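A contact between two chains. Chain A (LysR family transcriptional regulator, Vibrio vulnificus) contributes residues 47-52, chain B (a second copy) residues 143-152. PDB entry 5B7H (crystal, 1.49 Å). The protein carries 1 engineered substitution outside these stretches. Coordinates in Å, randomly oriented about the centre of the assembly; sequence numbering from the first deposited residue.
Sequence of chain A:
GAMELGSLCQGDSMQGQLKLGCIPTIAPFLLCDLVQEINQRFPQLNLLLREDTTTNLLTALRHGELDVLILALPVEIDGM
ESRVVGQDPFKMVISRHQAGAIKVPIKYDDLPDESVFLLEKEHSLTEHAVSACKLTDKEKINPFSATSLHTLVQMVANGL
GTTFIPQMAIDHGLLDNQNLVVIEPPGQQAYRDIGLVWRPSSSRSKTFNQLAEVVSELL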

ATOM      1  N   LEU A  47      -0.722  17.217  -9.718  1.00 12.17           N
ATOM      2  CA  LEU A  47      -0.035  15.958  -9.932  1.00 10.46           C
ATOM      3  C   LEU A  47      -1.055  14.830  -9.916  1.00 13.75           C
ATOM      4  O   LEU A  47      -1.550  14.462  -8.848  1.00 15.29           O
ATOM      5  CB  LEU A  47       1.030  15.788  -8.841  1.00 18.94           C
ATOM      6  CG  LEU A  47       2.309  15.025  -9.041  1.00 29.60           C
ATOM      7  CD1 LEU A  47       3.052  15.501 -10.285  1.00 25.01           C
ATOM      8  CD2 LEU A  47       3.130  15.222  -7.772  1.00 20.97           C
ATOM      9  N   LEU A  48      -1.375  14.273 -11.091  1.00 10.28           N
ATOM     10  CA  LEU A  48      -2.211  13.087 -11.229  1.00 10.10           C
ATOM     11  C   LEU A  48      -1.271  11.904 -11.063  1.00 12.92           C
ATOM     12  O   LEU A  48      -0.171  11.913 -11.629  1.00 17.09           O
ATOM     13  CB  LEU A  48      -2.887  13.047 -12.609  1.00  9.83           C
ATOM     14  CG  LEU A  48      -3.869  14.206 -12.791  1.00 11.47           C
ATOM     15  CD1 LEU A  48      -4.415  14.124 -14.189  1.00 17.95           C
ATOM     16  CD2 LEU A  48      -5.056  14.005 -11.846  1.00 13.03           C
ATOM     17  N   LEU A  49      -1.654  10.935 -10.261  1.00  7.96           N
ATOM     18  CA  LEU A  49      -0.729   9.907  -9.796  1.00  7.49           C
ATOM     19  C   LEU A  49      -1.209   8.527 -10.199  1.00  7.67           C
ATOM     20  O   LEU A  49      -2.412   8.223 -10.096  1.00  9.78           O
ATOM     21  CB  LEU A  49      -0.544   9.943  -8.256  1.00  8.06           C
ATOM     22  CG  LEU A  49       0.066  11.243  -7.741  1.00  7.50           C
ATOM     23  CD1 LEU A  49       0.066  11.147  -6.211  1.00 10.36           C
ATOM     24  CD2 LEU A  49       1.495  11.316  -8.215  1.00  9.40           C
ATOM     25  N   ARG A  50      -0.275   7.666 -10.605  1.00  7.37           N
ATOM     26  CA  ARG A  50      -0.543   6.262 -10.908  1.00  7.44           C
ATOM     27  C   ARG A  50       0.456   5.386 -10.189  1.00  7.90           C
ATOM     28  O   ARG A  50       1.667   5.636 -10.267  1.00  9.55           O
ATOM     29  CB  ARG A  50      -0.371   6.063 -12.425  1.00  9.03           C
ATOM     30  CG  ARG A  50      -0.240   4.619 -12.857  1.00 16.22           C
ATOM     31  CD  ARG A  50      -1.542   3.915 -12.912  1.00 16.41           C
ATOM     32  NE  ARG A  50      -2.495   4.719 -13.670  1.00 20.18           N
ATOM     33  CZ  ARG A  50      -2.533   4.838 -15.007  1.00 30.36           C
ATOM     34  NH1 ARG A  50      -1.658   4.179 -15.799  1.00 23.33           N
ATOM     35  NH2 ARG A  50      -3.454   5.647 -15.561  1.00 22.20           N
ATOM     36  N   GLU A  51      -0.019   4.389  -9.448  1.00  7.82           N
ATOM     37  CA  GLU A  51       0.846   3.432  -8.786  1.00  8.14           C
ATOM     38  C   GLU A  51       0.742   2.111  -9.537  1.00  8.81           C
ATOM     39  O   GLU A  51      -0.365   1.596  -9.772  1.00 10.06           O
ATOM     40  CB  GLU A  51       0.436   3.275  -7.312  1.00  7.97           C
ATOM     41  CG  GLU A  51       1.317   2.268  -6.595  1.00 11.77           C
ATOM     42  CD  GLU A  51       1.006   2.152  -5.096  1.00 12.18           C
ATOM     43  OE1 GLU A  51       0.998   0.987  -4.614  1.00 16.41           O
ATOM     44  OE2 GLU A  51       0.749   3.168  -4.435  1.00 16.15           O
ATOM     45  N   ASP A  52       1.895   1.547  -9.908  1.00  8.45           N
ATOM     46  CA  ASP A  52       1.861   0.304 -10.689  1.00  8.93           C
ATOM     47  C   ASP A  52       3.270  -0.280 -10.642  1.00  7.92           C
ATOM     48  O   ASP A  52       4.207   0.380 -10.180  1.00  9.03           O
ATOM     49  CB  ASP A  52       1.378   0.505 -12.147  1.00 10.66           C
ATOM     50  CG  ASP A  52       0.627  -0.720 -12.736  1.00 13.78           C
ATOM     51  OD1 ASP A  52      -0.160  -0.499 -13.704  1.00 16.20           O
ATOM     52  OD2 ASP A  52       0.829  -1.899 -12.264  1.00 14.87           O
TER
ATOM     53  N   PRO B 143     -12.582  11.905 -14.241  1.00 17.64           N
ATOM     54  CA  PRO B 143     -12.306  10.775 -15.142  1.00 17.56           C
ATOM     55  C   PRO B 143     -10.950  10.109 -14.948  1.00 18.18           C
ATOM     56  O   PRO B 143     -10.770   8.995 -15.468  1.00 18.60           O
ATOM     57  CB  PRO B 143     -12.390  11.401 -16.531  1.00 19.25           C
ATOM     58  CG  PRO B 143     -12.166  12.889 -16.302  1.00 23.92           C
ATOM     59  CD  PRO B 143     -12.807  13.168 -14.971  1.00 19.03           C
ATOM     60  N   PHE B 144     -10.017  10.701 -14.214  1.00 15.23           N
ATOM     61  CA  PHE B 144      -8.739  10.041 -13.956  1.00 14.18           C
ATOM     62  C   PHE B 144      -8.909   9.155 -12.723  1.00 15.48           C
ATOM     63  O   PHE B 144      -9.096   9.657 -11.605  1.00 16.46           O
ATOM     64  CB  PHE B 144      -7.643  11.077 -13.757  1.00 15.73           C
ATOM     65  CG  PHE B 144      -6.295  10.461 -13.517  1.00 16.71           C
ATOM     66  CD1 PHE B 144      -5.832  10.216 -12.216  1.00 16.81           C
ATOM     67  CD2 PHE B 144      -5.522  10.087 -14.605  1.00 18.58           C
ATOM     68  CE1 PHE B 144      -4.577   9.658 -12.043  1.00 15.27           C
ATOM     69  CE2 PHE B 144      -4.285   9.519 -14.419  1.00 19.34           C
ATOM     70  CZ  PHE B 144      -3.832   9.294 -13.164  1.00 13.92           C
ATOM     71  N   SER B 145      -8.846   7.845 -12.928  1.00 14.19           N
ATOM     72  CA  SER B 145      -9.017   6.909 -11.833  1.00 13.61           C
ATOM     73  C   SER B 145      -7.709   6.657 -11.108  1.00 13.51           C
ATOM     74  O   SER B 145      -6.653   6.508 -11.727  1.00 15.47           O
ATOM     75  CB  SER B 145      -9.535   5.582 -12.360  1.00 16.07           C
ATOM     76  OG  SER B 145     -10.781   5.778 -13.007  1.00 19.05           O
ATOM     77  N   ALA B 146      -7.804   6.561  -9.789  1.00 12.55           N
ATOM     78  CA  ALA B 146      -6.664   6.232  -8.952  1.00 10.98           C
ATOM     79  C   ALA B 146      -6.426   4.731  -8.934  1.00 11.80           C
ATOM     80  O   ALA B 146      -7.319   3.925  -9.201  1.00 10.73           O
ATOM     81  CB  ALA B 146      -6.867   6.721  -7.499  1.00 15.03           C
ATOM     82  N   THR B 147      -5.189   4.359  -8.641  1.00 10.29           N
ATOM     83  CA  THR B 147      -4.805   2.955  -8.627  1.00  9.91           C
ATOM     84  C   THR B 147      -4.305   2.463  -7.266  1.00 11.16           C
ATOM     85  O   THR B 147      -3.999   1.279  -7.135  1.00 15.89           O
ATOM     86  CB  THR B 147      -3.778   2.719  -9.740  1.00 16.17           C
ATOM     87  OG1 THR B 147      -2.882   3.846  -9.717  1.00 19.48           O
ATOM     88  CG2 THR B 147      -4.496   2.773 -11.067  1.00 14.14           C
ATOM     89  N   SER B 148      -4.255   3.313  -6.248  1.00  8.90           N
ATOM     90  CA  SER B 148      -3.981   2.844  -4.886  1.00  9.50           C
ATOM     91  C   SER B 148      -4.577   3.863  -3.919  1.00  8.33           C
ATOM     92  O   SER B 148      -4.726   5.059  -4.244  1.00  7.91           O
ATOM     93  CB  SER B 148      -2.463   2.687  -4.629  1.00  9.31           C
ATOM     94  OG  SER B 148      -1.816   3.950  -4.500  1.00  9.83           O
ATOM     95  N   LEU B 149      -4.923   3.392  -2.712  1.00  9.54           N
ATOM     96  CA  LEU B 149      -5.490   4.329  -1.765  1.00  8.77           C
ATOM     97  C   LEU B 149      -4.462   5.406  -1.369  1.00  7.71           C
ATOM     98  O   LEU B 149      -4.858   6.564  -1.163  1.00  9.89           O
ATOM     99  CB  LEU B 149      -5.947   3.527  -0.540  1.00 13.62           C
ATOM    100  CG  LEU B 149      -6.696   4.315   0.562  1.00 14.46           C
ATOM    101  CD1 LEU B 149      -7.913   5.002   0.032  1.00 14.74           C
ATOM    102  CD2 LEU B 149      -7.091   3.393   1.744  1.00 17.31           C
ATOM    103  N   HIS B 150      -3.163   5.062  -1.250  1.00  7.37           N
ATOM    104  CA  HIS B 150      -2.188   6.093  -0.869  1.00  8.40           C
ATOM    105  C   HIS B 150      -2.103   7.177  -1.916  1.00  9.13           C
ATOM    106  O   HIS B 150      -2.020   8.371  -1.581  1.00  8.69           O
ATOM    107  CB  HIS B 150      -0.809   5.465  -0.731  1.00 13.19           C
ATOM    108  CG  HIS B 150      -0.794   4.348   0.239  1.00 22.80           C
ATOM    109  ND1 HIS B 150      -1.110   3.050  -0.124  1.00 29.81           N
ATOM    110  CD2 HIS B 150      -0.575   4.339   1.574  1.00 25.46           C
ATOM    111  CE1 HIS B 150      -1.059   2.283   0.955  1.00 36.46           C
ATOM    112  NE2 HIS B 150      -0.742   3.040   1.998  1.00 29.69           N
ATOM    113  N   THR B 151      -2.093   6.788  -3.190  1.00  7.55           N
ATOM    114  CA  THR B 151      -1.940   7.821  -4.228  1.00  7.06           C
ATOM    115  C   THR B 151      -3.233   8.609  -4.421  1.00  8.25           C
ATOM    116  O   THR B 151      -3.193   9.807  -4.745  1.00  7.96           O
ATOM    117  CB  THR B 151      -1.399   7.256  -5.543  1.00  8.45           C
ATOM    118  OG1 THR B 151      -2.264   6.213  -6.019  1.00  9.03           O
ATOM    119  CG2 THR B 151       0.040   6.754  -5.403  1.00 11.17           C
ATOM    120  N   LEU B 152      -4.377   7.977  -4.165  1.00  7.10           N
ATOM    121  CA  LEU B 152      -5.634   8.711  -4.139  1.00  8.49           C
ATOM    122  C   LEU B 152      -5.597   9.817  -3.090  1.00  7.00           C
ATOM    123  O   LEU B 152      -5.947  10.989  -3.367  1.00  9.43           O
ATOM    124  CB  LEU B 152      -6.759   7.723  -3.840  1.00 10.05           C
ATOM    125  CG  LEU B 152      -8.176   8.258  -3.660  1.00  9.37           C
ATOM    126  CD1 LEU B 152      -8.611   9.025  -4.882  1.00 13.27           C
ATOM    127  CD2 LEU B 152      -9.095   7.041  -3.368  1.00 12.31           C
TER
HETATM  128  O   HOH W   1      -3.915   6.192 -11.552  1.00 14.26           O
HETATM  129  O   HOH W   2      -3.653   6.642  -8.236  1.00 19.85           O
HETATM  130  O   HOH W   3      -5.972   6.090 -14.266  1.00 24.45           O
HETATM  131  O   HOH W   4      -0.256   0.931  -2.269  1.00 59.76           O

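How do the two backbones meet? Residues 47-51 of chain A belong to a strand that ends at Glu A51, and chain B runs past it and enters a helix at Leu B149, with Ser B148 at the N-cap. The CA atoms of Glu A51 and Thr B147 lie 5.7 Å apart. Leu A49 CA is 6.1 Å from Thr B151 CA, whereas Leu A48 CA and Phe B144 CA are 7.7 Å apart, leaving room for the aromatic ring.

What ties the strand to chain B directly? The backbone amide of Glu A51 donates to Thr B147 OG1, with 2.9 Å from Glu A51 N to Thr B147 OG1 and a nearly straight N-H...O angle of 161°. The extended Glu A51 side chain, t at chi1 and chi2, carries OE2 to 2.7 Å from Ser B148 OG, which donates to it. Ser B148 also caps the helix: its OG accepts from Thr B151 N at 3.1 Å. One hydroxyl thus serves the helix end and the partner chain at once.

Where does Phe B144 fit? Its ring lies against Leu A48, whose CB sits over one face, 3.9 Å from the ring centroid and 14° off the normal, a CH-pi contact. Leu A49 O approaches the ring edge instead, 3.2 Å from Phe B144 CE1. In the first turn of the helix, Thr B151 packs against Leu A49, with 3.9 Å between Leu A49 CB and Thr B151 CB.

Which contacts pass through water? Several polar groups meet across the contact through shared waters. Water 1 donates to Leu A49 O and Ser B145 O and accepts from Arg A50 NE; water 3 links Arg A50 NH2 to Ser B145 O. The CA-to-CB bond of Arg A50 points away, but its side chain bends back within reach of both waters. Water 2 accepts from Thr B147 N and donates to Leu A49 O, joining backbone to backbone across the interface.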